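Local coordinates for L-hydantoinase (Arthrobacter aurescens, PDB 1GKR), which hydrolyses the cyclic amide ring of 5-substituted hydantoins, cleaving aryl derivatives more readily than alkyl ones, with two zinc ions per subunit, at residues 182-186 against 284-288; 190-194 against 210-215; 58-63 against 308-314. All blocks are in the same frame, centred on the assembly; numbering follows the deposited sequence.

In the fold
Contact 3 lies at the heart of the chain, its centre about 2 Å from that of the chain, where ends of barrel strands supply three ligands of one zinc ion. Contact 1, also buried, lies about 14 Å from it between centres; it contributes one ligand of the second zinc and joins two loops through van der Waals contacts. Contact 2 is farther out, partly buried, and brings three helices together by apolar packing and one water, touching neither zinc. Contacts 1 and 2 nevertheless meet, since Glu185 of the former binds Gln212 of the latter. Along the chain the three are nested, contact 2 within the loop closed by contact 1, and that within contact 3.

Contact 1. Residues 182-186 against 284-288; sequences VHAEN and VAPPV. With ZN (zinc ion), chain E.
The second zinc site of this TIM-barrel amidohydrolase is flanked here by a proline-rich loop, with His183 and Glu185 facing Ala285, Pro286 and Pro287. ND1 of His183 binds the zinc ion at 2.0 Å; His239 and the carboxylated Lys147 are its other protein ligands. The other ring nitrogen, NE2, donates to Glu185 OE1 at 2.8 Å, an almost straight bond (170°) that lies in the ring plane and uses the anti lone pair of the oxygen. Gripped at both nitrogens, the imidazole is held against rotation, and Glu185 acts as its second-shell support.

The 284-288 loop closes over this pair by van der Waals contact. Ala285 O comes within 3.2 Å of His183 CE1, oblique to the ring, and the CB of Ala285 lies 3.9 Å from Glu185 OE1. A cis peptide precedes Pro286, whose CG sits 4.1 Å from Glu185 CD, while Pro287 CD packs near the other oxygen, OE2, which accepts hydrogen bonds from Gln212 NE2 and Gln216 NE2.

The 182-186 loop leads from strand 179-182 into helix 187-199, which Asn186 N-caps through Ile189 N; the proline loop runs on toward helix 291-303, and helix 214-231 packs against both loops.

Contact 2. Residues 190-194 against 210-215; sequences IQALQ and ASQPVF
In Ile190 a chi1 of -69° puts CG1 anti to the carbonyl carbon and CG2 anti to the backbone N, and a chi2 of 178° carries CD1 outward, where it and CG2 meet the side chain of Gln212. The two chains pass at a slant: Ile190 CG2 lies 3.6 Å from Gln212 CG, and Ile190 CD1 is 3.8 Å from Gln212 NE2. That amide nitrogen is bonded to Glu185. Replacing Ile190 by an alanine takes both methyls away and would probably open a gap beside Gln212, leaving its chain freer to turn from Glu185.

One turn on, Leu193 points its side chain at the loop between the helices. Its CD1 reaches the CD and CG side of the Pro213 ring, 3.5 Å from Pro213 CD, and comes within 4.5 Å of Phe215 CE2, while Leu193 CB rests 3.6 Å from Ser211 O.

The polar ends gather round one water, 2.7 Å from Gln194 OE1, 3.0 Å from Ser211 OG and 2.9 Å from Gln212 OE1; its two protons cannot serve all three oxygens at once. Ser211 OG is also tied to Tyr208 O in its own helix.

Helix 187-199 thus packs across the junction where helix 205-211 ends and helix 214-231 begins. Leu193 and Phe215 continue this apolar patch to Phe167 of the second subunit, so the junction also borders a tetramer interface.

Contact 3. Residues 58-63 against 308-314; sequences DEHVHI and TLGSDHG. With ZN (zinc ion), chain F.
His60, His62 and Asp312 converge on one zinc ion, in the arrangement known from the amidohydrolase superfamily: a His-X-His pair ending the first barrel strand and an aspartate following the last. Zinc is held at 2.1 Å by His60 NE2, His62 NE2 and Asp312 OD1; the carbamate of Lys147, shared with the other zinc, is a further ligand. His60 (chi1 -163°) and Asp312 (chi1 -167°) both extend away from their backbone N and lie side by side, so that Asp312 CB stands 3.8 Å from the centroid of the His60 ring, over its face, a CH-pi contact. In His62 CG is instead anti to the carbonyl carbon, chi1 -61°, and the ring presents its edge to Asp312 OD1.

Farther from the metal, beside the His60 backbone, Asp58 OD2 accepts from Ser311 OG at 2.7 Å and Ser311 N at 3.1 Å, while Asp58 OD1 takes His60 N at 2.8 Å in an Asx turn. One carboxylate thus holds both the His60 backbone and Ser311, whose OG in turn accepts from His313 N in an ST turn. Glu59 OE2 receives Thr308 OG1 at 2.8 Å, from above the carboxylate plane.

Glu262 accepts from His60 ND1, steadying that ring. Asp312 OD2 accepts from a water 2.5 Å from the metal, consistent with Asp312 orienting a zinc-bound water for attack on the substrate, as in relatives.

Contact 1. Residues 182-186 against 284-288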
ATOM      1  N   VAL A 182       3.332  14.796 -20.664  1.00  7.10           N
ATOM      2  CA  VAL A 182       4.418  15.584 -20.096  1.00  7.68           C
ATOM      3  C   VAL A 182       5.719  14.817 -20.119  1.00  8.71           C
ATOM      4  O   VAL A 182       5.729  13.591 -20.195  1.00  9.67           O
ATOM      5  CB  VAL A 182       4.156  15.974 -18.611  1.00  3.12           C
ATOM      6  CG1 VAL A 182       2.782  16.527 -18.446  1.00  5.51           C
ATOM      7  CG2 VAL A 182       4.333  14.786 -17.729  1.00  3.63           C
ATOM      8  N   HIS A 183       6.815  15.563 -20.069  1.00  8.44           N
ATOM      9  CA  HIS A 183       8.148  14.985 -19.999  1.00 10.01           C
ATOM     10  C   HIS A 183       8.412  15.136 -18.503  1.00 12.09           C
ATOM     11  O   HIS A 183       8.572  16.256 -18.001  1.00 12.23           O
ATOM     12  CB  HIS A 183       9.149  15.822 -20.802  1.00  8.50           C
ATOM     13  CG  HIS A 183      10.565  15.352 -20.671  1.00  8.46           C
ATOM     14  ND1 HIS A 183      11.292  14.871 -21.742  1.00  3.05           N
ATOM     15  CD2 HIS A 183      11.385  15.279 -19.592  1.00  3.65           C
ATOM     16  CE1 HIS A 183      12.498  14.520 -21.329  1.00  6.56           C
ATOM     17  NE2 HIS A 183      12.580  14.756 -20.028  1.00  8.60           N
ATOM     18  N   ALA A 184       8.438  14.031 -17.774  1.00 11.42           N
ATOM     19  CA  ALA A 184       8.628  14.150 -16.339  1.00 10.99           C
ATOM     20  C   ALA A 184      10.007  13.906 -15.771  1.00 10.94           C
ATOM     21  O   ALA A 184      10.435  12.766 -15.617  1.00 11.73           O
ATOM     22  CB  ALA A 184       7.620  13.272 -15.609  1.00  8.53           C
ATOM     23  N   GLU A 185      10.698  14.996 -15.456  1.00 12.13           N
ATOM     24  CA  GLU A 185      12.007  14.935 -14.811  1.00 13.83           C
ATOM     25  C   GLU A 185      12.095  16.153 -13.920  1.00 12.91           C
ATOM     26  O   GLU A 185      11.305  17.078 -14.058  1.00 13.77           O
ATOM     27  CB  GLU A 185      13.146  14.937 -15.823  1.00 14.99           C
ATOM     28  CG  GLU A 185      13.275  13.624 -16.566  1.00 14.84           C
ATOM     29  CD  GLU A 185      14.597  13.488 -17.268  1.00 14.99           C
ATOM     30  OE1 GLU A 185      14.728  13.978 -18.415  1.00 16.38           O
ATOM     31  OE2 GLU A 185      15.508  12.900 -16.652  1.00 11.67           O
ATOM     32  N   ASN A 186      13.029  16.154 -12.983  1.00 13.67           N
ATOM     33  CA  ASN A 186      13.161  17.304 -12.106  1.00 14.04           C
ATOM     34  C   ASN A 186      14.307  18.181 -12.613  1.00 15.24           C
ATOM     35  O   ASN A 186      15.485  17.864 -12.436  1.00 12.07           O
ATOM     36  CB  ASN A 186      13.424  16.863 -10.671  1.00 13.79           C
ATOM     37  CG  ASN A 186      13.289  18.001  -9.704  1.00 15.14           C
ATOM     38  OD1 ASN A 186      13.953  19.025  -9.849  1.00 17.14           O
ATOM     39  ND2 ASN A 186      12.417  17.846  -8.719  1.00 14.56           N
ATOM     40  N   VAL A 284      19.774  10.010 -24.708  1.00 16.38           N
ATOM     41  CA  VAL A 284      18.408  10.466 -24.845  1.00 15.13           C
ATOM     42  C   VAL A 284      17.912  10.892 -23.450  1.00 14.31           C
ATOM     43  O   VAL A 284      18.594  10.650 -22.454  1.00 14.54           O
ATOM     44  CB  VAL A 284      17.584   9.312 -25.466  1.00 15.93           C
ATOM     45  CG1 VAL A 284      17.184   8.339 -24.408  1.00 12.29           C
ATOM     46  CG2 VAL A 284      16.407   9.855 -26.243  1.00 23.92           C
ATOM     47  N   ALA A 285      16.763  11.555 -23.358  1.00 14.08           N
ATOM     48  CA  ALA A 285      16.266  11.980 -22.040  1.00 13.81           C
ATOM     49  C   ALA A 285      14.809  11.644 -21.889  1.00 15.74           C
ATOM     50  O   ALA A 285      13.993  12.058 -22.718  1.00 20.36           O
ATOM     51  CB  ALA A 285      16.441  13.455 -21.857  1.00 10.37           C
ATOM     52  N   PRO A 286      14.452  10.902 -20.827  1.00 14.33           N
ATOM     53  CA  PRO A 286      15.310  10.361 -19.765  1.00 15.24           C
ATOM     54  C   PRO A 286      16.332   9.374 -20.306  1.00 15.76           C
ATOM     55  O   PRO A 286      16.135   8.777 -21.362  1.00 14.65           O
ATOM     56  CB  PRO A 286      14.331   9.645 -18.842  1.00 13.09           C
ATOM     57  CG  PRO A 286      13.038  10.239 -19.163  1.00 16.62           C
ATOM     58  CD  PRO A 286      13.077  10.440 -20.641  1.00 13.12           C
ATOM     59  N   PRO A 287      17.422   9.159 -19.558  1.00 16.87           N
ATOM     60  CA  PRO A 287      18.497   8.241 -19.943  1.00 15.65           C
ATOM     61  C   PRO A 287      18.039   6.792 -20.051  1.00 17.87           C
ATOM     62  O   PRO A 287      17.072   6.378 -19.397  1.00 17.76           O
ATOM     63  CB  PRO A 287      19.511   8.404 -18.815  1.00 14.16           C
ATOM     64  CG  PRO A 287      19.221   9.758 -18.259  1.00 14.06           C
ATOM     65  CD  PRO A 287      17.729   9.803 -18.270  1.00 13.66           C
ATOM     66  N   VAL A 288      18.734   6.027 -20.887  1.00 17.87           N
ATOM     67  CA  VAL A 288      18.443   4.610 -21.022  1.00 16.32           C
ATOM     68  C   VAL A 288      18.955   4.048 -19.707  1.00 17.15           C
ATOM     69  O   VAL A 288      19.974   4.504 -19.187  1.00 16.24           O
ATOM     70  CB  VAL A 288      19.216   3.994 -22.180  1.00 16.13           C
ATOM     71  CG1 VAL A 288      19.103   2.489 -22.143  1.00 15.81           C
ATOM     72  CG2 VAL A 288      18.662   4.519 -23.481  1.00 15.90           C
TER
HETATM   73 ZN    ZN E1452      10.992  14.319 -23.692  1.00 19.27          ZN

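Contact 2. Residues 190-194 against 210-215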
ATOM      1  N   ILE A 190      18.481  17.902 -11.680  1.00 15.16           N
ATOM      2  CA  ILE A 190      19.380  17.541 -12.756  1.00 15.67           C
ATOM      3  C   ILE A 190      20.504  18.568 -12.817  1.00 19.58           C
ATOM      4  O   ILE A 190      21.671  18.202 -12.937  1.00 22.29           O
ATOM      5  CB  ILE A 190      18.652  17.481 -14.093  1.00 12.55           C
ATOM      6  CG1 ILE A 190      17.697  16.294 -14.084  1.00 14.40           C
ATOM      7  CG2 ILE A 190      19.644  17.325 -15.222  1.00 10.17           C
ATOM      8  CD1 ILE A 190      16.884  16.146 -15.341  1.00 14.54           C
ATOM      9  N   GLN A 191      20.165  19.849 -12.720  1.00 21.16           N
ATOM     10  CA  GLN A 191      21.191  20.885 -12.752  1.00 23.53           C
ATOM     11  C   GLN A 191      22.191  20.701 -11.622  1.00 24.28           C
ATOM     12  O   GLN A 191      23.402  20.748 -11.848  1.00 26.57           O
ATOM     13  CB  GLN A 191      20.571  22.265 -12.619  1.00 27.71           C
ATOM     14  CG  GLN A 191      19.763  22.706 -13.807  1.00 34.85           C
ATOM     15  CD  GLN A 191      19.128  24.065 -13.582  1.00 40.93           C
ATOM     16  OE1 GLN A 191      18.262  24.488 -14.349  1.00 44.06           O
ATOM     17  NE2 GLN A 191      19.557  24.761 -12.523  1.00 44.32           N
ATOM     18  N   ALA A 192      21.690  20.500 -10.406  1.00 21.22           N
ATOM     19  CA  ALA A 192      22.567  20.319  -9.256  1.00 20.96           C
ATOM     20  C   ALA A 192      23.483  19.124  -9.456  1.00 21.89           C
ATOM     21  O   ALA A 192      24.694  19.217  -9.242  1.00 24.62           O
ATOM     22  CB  ALA A 192      21.753  20.143  -7.986  1.00 18.54           C
ATOM     23  N   LEU A 193      22.914  17.998  -9.861  1.00 20.21           N
ATOM     24  CA  LEU A 193      23.724  16.818 -10.083  1.00 21.89           C
ATOM     25  C   LEU A 193      24.744  17.030 -11.212  1.00 24.33           C
ATOM     26  O   LEU A 193      25.872  16.545 -11.128  1.00 24.55           O
ATOM     27  CB  LEU A 193      22.826  15.626 -10.389  1.00 20.87           C
ATOM     28  CG  LEU A 193      21.976  15.196  -9.203  1.00 19.26           C
ATOM     29  CD1 LEU A 193      21.038  14.102  -9.638  1.00 19.60           C
ATOM     30  CD2 LEU A 193      22.874  14.723  -8.076  1.00 15.39           C
ATOM     31  N   GLN A 194      24.362  17.750 -12.262  1.00 25.41           N
ATOM     32  CA  GLN A 194      25.292  17.997 -13.361  1.00 30.32           C
ATOM     33  C   GLN A 194      26.539  18.685 -12.852  1.00 33.80           C
ATOM     34  O   GLN A 194      27.655  18.312 -13.216  1.00 34.86           O
ATOM     35  CB  GLN A 194      24.661  18.882 -14.422  1.00 31.63           C
ATOM     36  CG  GLN A 194      24.015  18.132 -15.549  1.00 34.80           C
ATOM     37  CD  GLN A 194      23.268  19.053 -16.481  1.00 37.10           C
ATOM     38  OE1 GLN A 194      22.709  18.613 -17.476  1.00 39.47           O
ATOM     39  NE2 GLN A 194      23.250  20.345 -16.159  1.00 38.72           N
ATOM     40  N   ALA A 210      23.978   9.211 -14.606  1.00 21.07           N
ATOM     41  CA  ALA A 210      23.976   9.542 -13.187  1.00 20.40           C
ATOM     42  C   ALA A 210      23.488  10.946 -12.898  1.00 19.50           C
ATOM     43  O   ALA A 210      23.012  11.208 -11.799  1.00 20.59           O
ATOM     44  CB  ALA A 210      25.351   9.360 -12.609  1.00 17.24           C
ATOM     45  N   SER A 211      23.610  11.846 -13.873  1.00 18.66           N
ATOM     46  CA  SER A 211      23.178  13.230 -13.677  1.00 18.19           C
ATOM     47  C   SER A 211      21.652  13.375 -13.745  1.00 18.84           C
ATOM     48  O   SER A 211      21.097  14.394 -13.330  1.00 21.25           O
ATOM     49  CB  SER A 211      23.857  14.163 -14.696  1.00 14.28           C
ATOM     50  OG  SER A 211      23.398  13.943 -16.017  1.00 14.73           O
ATOM     51  N   GLN A 212      20.981  12.355 -14.269  1.00 17.08           N
ATOM     52  CA  GLN A 212      19.525  12.357 -14.363  1.00 15.95           C
ATOM     53  C   GLN A 212      19.057  10.983 -13.914  1.00 14.57           C
ATOM     54  O   GLN A 212      18.428  10.262 -14.670  1.00 15.45           O
ATOM     55  CB  GLN A 212      19.087  12.617 -15.804  1.00 15.57           C
ATOM     56  CG  GLN A 212      19.706  13.875 -16.406  1.00 17.86           C
ATOM     57  CD  GLN A 212      19.116  14.262 -17.760  1.00 18.07           C
ATOM     58  OE1 GLN A 212      19.698  15.061 -18.490  1.00 20.94           O
ATOM     59  NE2 GLN A 212      17.957  13.709 -18.093  1.00 16.94           N
ATOM     60  N   PRO A 213      19.367  10.607 -12.662  1.00 14.10           N
ATOM     61  CA  PRO A 213      19.011   9.315 -12.059  1.00 13.60           C
ATOM     62  C   PRO A 213      17.526   9.004 -12.009  1.00 13.69           C
ATOM     63  O   PRO A 213      16.696   9.891 -12.214  1.00 13.89           O
ATOM     64  CB  PRO A 213      19.641   9.398 -10.666  1.00 11.65           C
ATOM     65  CG  PRO A 213      19.585  10.846 -10.362  1.00 11.79           C
ATOM     66  CD  PRO A 213      20.002  11.485 -11.663  1.00 12.53           C
ATOM     67  N   VAL A 214      17.189   7.748 -11.726  1.00 13.00           N
ATOM     68  CA  VAL A 214      15.788   7.363 -11.681  1.00 14.62           C
ATOM     69  C   VAL A 214      15.027   8.049 -10.557  1.00 15.67           C
ATOM     70  O   VAL A 214      13.860   8.406 -10.729  1.00 17.49           O
ATOM     71  CB  VAL A 214      15.585   5.823 -11.529  1.00 12.82           C
ATOM     72  CG1 VAL A 214      16.461   5.078 -12.494  1.00 12.40           C
ATOM     73  CG2 VAL A 214      15.872   5.397 -10.139  1.00 21.55           C
ATOM     74  N   PHE A 215      15.678   8.267  -9.416  1.00 16.22           N
ATOM     75  CA  PHE A 215      14.965   8.870  -8.303  1.00 14.73           C
ATOM     76  C   PHE A 215      14.374  10.227  -8.660  1.00 14.64           C
ATOM     77  O   PHE A 215      13.299  10.579  -8.168  1.00 15.68           O
ATOM     78  CB  PHE A 215      15.855   8.923  -7.056  1.00 13.74           C
ATOM     79  CG  PHE A 215      16.611  10.197  -6.882  1.00 15.39           C
ATOM     80  CD1 PHE A 215      15.972  11.342  -6.411  1.00 14.84           C
ATOM     81  CD2 PHE A 215      17.973  10.249  -7.146  1.00 16.48           C
ATOM     82  CE1 PHE A 215      16.677  12.524  -6.201  1.00 15.07           C
ATOM     83  CE2 PHE A 215      18.697  11.429  -6.942  1.00 16.44           C
ATOM     84  CZ  PHE A 215      18.049  12.568  -6.469  1.00 18.61           C
TER
HETATM   85  O   HOH W   1      22.360  15.979 -17.929  1.00 22.42           O

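Contact 3. Residues 58-63 against 308-314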
ATOM      1  N   ASP A  58       1.930   6.289 -34.028  1.00 12.74           N
ATOM      2  CA  ASP A  58       2.980   6.781 -33.146  1.00 11.69           C
ATOM      3  C   ASP A  58       2.634   8.177 -32.618  1.00 11.20           C
ATOM      4  O   ASP A  58       2.601   9.152 -33.367  1.00 12.51           O
ATOM      5  CB  ASP A  58       4.314   6.807 -33.880  1.00 11.15           C
ATOM      6  CG  ASP A  58       5.473   6.927 -32.936  1.00 12.89           C
ATOM      7  OD1 ASP A  58       5.316   7.613 -31.911  1.00 16.20           O
ATOM      8  OD2 ASP A  58       6.542   6.346 -33.206  1.00 16.15           O
ATOM      9  N   GLU A  59       2.373   8.246 -31.316  1.00 10.57           N
ATOM     10  CA  GLU A  59       1.985   9.474 -30.622  1.00 12.29           C
ATOM     11  C   GLU A  59       3.160  10.350 -30.223  1.00 13.42           C
ATOM     12  O   GLU A  59       2.965  11.433 -29.665  1.00 14.74           O
ATOM     13  CB  GLU A  59       1.233   9.120 -29.334  1.00 11.18           C
ATOM     14  CG  GLU A  59       2.126   8.369 -28.348  1.00 11.80           C
ATOM     15  CD  GLU A  59       1.405   7.894 -27.098  1.00 13.79           C
ATOM     16  OE1 GLU A  59       0.161   7.769 -27.134  1.00 14.55           O
ATOM     17  OE2 GLU A  59       2.090   7.626 -26.082  1.00 10.74           O
ATOM     18  N   HIS A  60       4.377   9.889 -30.478  1.00 11.81           N
ATOM     19  CA  HIS A  60       5.532  10.663 -30.064  1.00 12.48           C
ATOM     20  C   HIS A  60       6.568  10.882 -31.163  1.00 13.15           C
ATOM     21  O   HIS A  60       7.608  10.222 -31.201  1.00 14.92           O
ATOM     22  CB  HIS A  60       6.163   9.984 -28.859  1.00 11.45           C
ATOM     23  CG  HIS A  60       7.090  10.869 -28.095  1.00 16.79           C
ATOM     24  ND1 HIS A  60       7.373  10.676 -26.758  1.00 15.81           N
ATOM     25  CD2 HIS A  60       7.799  11.957 -28.481  1.00 17.98           C
ATOM     26  CE1 HIS A  60       8.215  11.612 -26.357  1.00 18.88           C
ATOM     27  NE2 HIS A  60       8.489  12.400 -27.382  1.00 16.75           N
ATOM     28  N   VAL A  61       6.285  11.840 -32.035  1.00 10.05           N
ATOM     29  CA  VAL A  61       7.162  12.128 -33.147  1.00 11.58           C
ATOM     30  C   VAL A  61       7.657  13.577 -33.163  1.00 13.19           C
ATOM     31  O   VAL A  61       6.887  14.523 -32.932  1.00 14.03           O
ATOM     32  CB  VAL A  61       6.430  11.807 -34.476  1.00 12.83           C
ATOM     33  CG1 VAL A  61       7.354  12.014 -35.676  1.00  7.54           C
ATOM     34  CG2 VAL A  61       5.922  10.388 -34.429  1.00  9.90           C
ATOM     35  N   HIS A  62       8.955  13.731 -33.417  1.00 12.96           N
ATOM     36  CA  HIS A  62       9.590  15.045 -33.512  1.00 13.72           C
ATOM     37  C   HIS A  62      10.264  15.208 -34.884  1.00 15.10           C
ATOM     38  O   HIS A  62      11.494  15.180 -34.982  1.00 16.35           O
ATOM     39  CB  HIS A  62      10.675  15.224 -32.457  1.00  8.28           C
ATOM     40  CG  HIS A  62      10.190  15.141 -31.048  1.00  9.43           C
ATOM     41  ND1 HIS A  62       9.516  16.171 -30.430  1.00  8.57           N
ATOM     42  CD2 HIS A  62      10.348  14.177 -30.108  1.00 11.21           C
ATOM     43  CE1 HIS A  62       9.286  15.849 -29.169  1.00  9.45           C
ATOM     44  NE2 HIS A  62       9.778  14.643 -28.948  1.00 10.40           N
ATOM     45  N   ILE A  63       9.480  15.343 -35.947  1.00 15.58           N
ATOM     46  CA  ILE A  63      10.078  15.557 -37.249  1.00 18.73           C
ATOM     47  C   ILE A  63      10.598  16.993 -37.202  1.00 19.43           C
ATOM     48  O   ILE A  63      11.576  17.323 -37.858  1.00 19.33           O
ATOM     49  CB  ILE A  63       9.054  15.394 -38.383  1.00 19.91           C
ATOM     50  CG1 ILE A  63       8.686  13.917 -38.528  1.00 16.84           C
ATOM     51  CG2 ILE A  63       9.631  15.940 -39.690  1.00 18.46           C
ATOM     52  CD1 ILE A  63       7.585  13.652 -39.530  1.00 13.63           C
ATOM     53  N   THR A 308       1.349   2.463 -23.816  1.00 11.39           N
ATOM     54  CA  THR A 308       1.654   2.767 -25.209  1.00  9.36           C
ATOM     55  C   THR A 308       3.146   2.794 -25.479  1.00 10.24           C
ATOM     56  O   THR A 308       3.969   2.934 -24.573  1.00  9.78           O
ATOM     57  CB  THR A 308       1.115   4.148 -25.628  1.00  8.44           C
ATOM     58  OG1 THR A 308       1.813   5.157 -24.890  1.00  6.82           O
ATOM     59  CG2 THR A 308      -0.378   4.263 -25.363  1.00  4.76           C
ATOM     60  N   LEU A 309       3.485   2.676 -26.750  1.00 11.10           N
ATOM     61  CA  LEU A 309       4.869   2.720 -27.180  1.00  8.91           C
ATOM     62  C   LEU A 309       4.964   3.864 -28.194  1.00  9.70           C
ATOM     63  O   LEU A 309       4.129   3.990 -29.095  1.00 10.38           O
ATOM     64  CB  LEU A 309       5.247   1.385 -27.810  1.00  8.20           C
ATOM     65  CG  LEU A 309       6.300   0.525 -27.104  1.00 11.04           C
ATOM     66  CD1 LEU A 309       6.149   0.599 -25.611  1.00 10.60           C
ATOM     67  CD2 LEU A 309       6.183  -0.913 -27.589  1.00  9.02           C
ATOM     68  N   GLY A 310       5.953   4.728 -28.016  1.00  9.68           N
ATOM     69  CA  GLY A 310       6.140   5.846 -28.928  1.00 12.45           C
ATOM     70  C   GLY A 310       7.616   5.886 -29.257  1.00 12.68           C
ATOM     71  O   GLY A 310       8.437   5.614 -28.389  1.00 15.32           O
ATOM     72  N   SER A 311       7.971   6.225 -30.487  1.00 13.15           N
ATOM     73  CA  SER A 311       9.384   6.226 -30.865  1.00 13.68           C
ATOM     74  C   SER A 311      10.221   7.369 -30.309  1.00 13.53           C
ATOM     75  O   SER A 311      11.383   7.182 -29.928  1.00 12.98           O
ATOM     76  CB  SER A 311       9.503   6.237 -32.386  1.00 12.82           C
ATOM     77  OG  SER A 311       8.943   7.432 -32.898  1.00 11.22           O
ATOM     78  N   ASP A 312       9.614   8.548 -30.238  1.00 14.18           N
ATOM     79  CA  ASP A 312      10.317   9.750 -29.806  1.00 13.34           C
ATOM     80  C   ASP A 312      11.409  10.028 -30.863  1.00 14.00           C
ATOM     81  O   ASP A 312      12.530  10.450 -30.562  1.00 14.43           O
ATOM     82  CB  ASP A 312      10.926   9.599 -28.411  1.00  9.24           C
ATOM     83  CG  ASP A 312      11.381  10.941 -27.840  1.00 14.04           C
ATOM     84  OD1 ASP A 312      10.812  11.980 -28.245  1.00 12.83           O
ATOM     85  OD2 ASP A 312      12.293  10.970 -26.986  1.00 18.34           O
ATOM     86  N   HIS A 313      11.046   9.753 -32.112  1.00 15.27           N
ATOM     87  CA  HIS A 313      11.891   9.988 -33.274  1.00 17.85           C
ATOM     88  C   HIS A 313      12.241  11.482 -33.291  1.00 19.16           C
ATOM     89  O   HIS A 313      11.359  12.341 -33.247  1.00 16.11           O
ATOM     90  CB  HIS A 313      11.101   9.629 -34.533  1.00 20.20           C
ATOM     91  CG  HIS A 313      11.768  10.025 -35.811  1.00 24.88           C
ATOM     92  ND1 HIS A 313      12.647   9.201 -36.480  1.00 26.11           N
ATOM     93  CD2 HIS A 313      11.668  11.155 -36.554  1.00 24.28           C
ATOM     94  CE1 HIS A 313      13.056   9.803 -37.583  1.00 24.91           C
ATOM     95  NE2 HIS A 313      12.476  10.988 -37.651  1.00 23.11           N
ATOM     96  N   GLY A 314      13.526  11.792 -33.357  1.00 19.71           N
ATOM     97  CA  GLY A 314      13.926  13.181 -33.368  1.00 22.99           C
ATOM     98  C   GLY A 314      15.372  13.313 -33.771  1.00 25.61           C
ATOM     99  O   GLY A 314      16.261  12.763 -33.117  1.00 23.83           O
TER
HETATM  100 ZN    ZN F1453      10.173  13.656 -27.100  1.00 17.02          ZN
HETATM  101  O   HOH W   2       2.101   5.634 -30.122  1.00  9.95           O
HETATM  102  O   HOH W   3      12.390  13.667 -25.934  1.00 20.72           O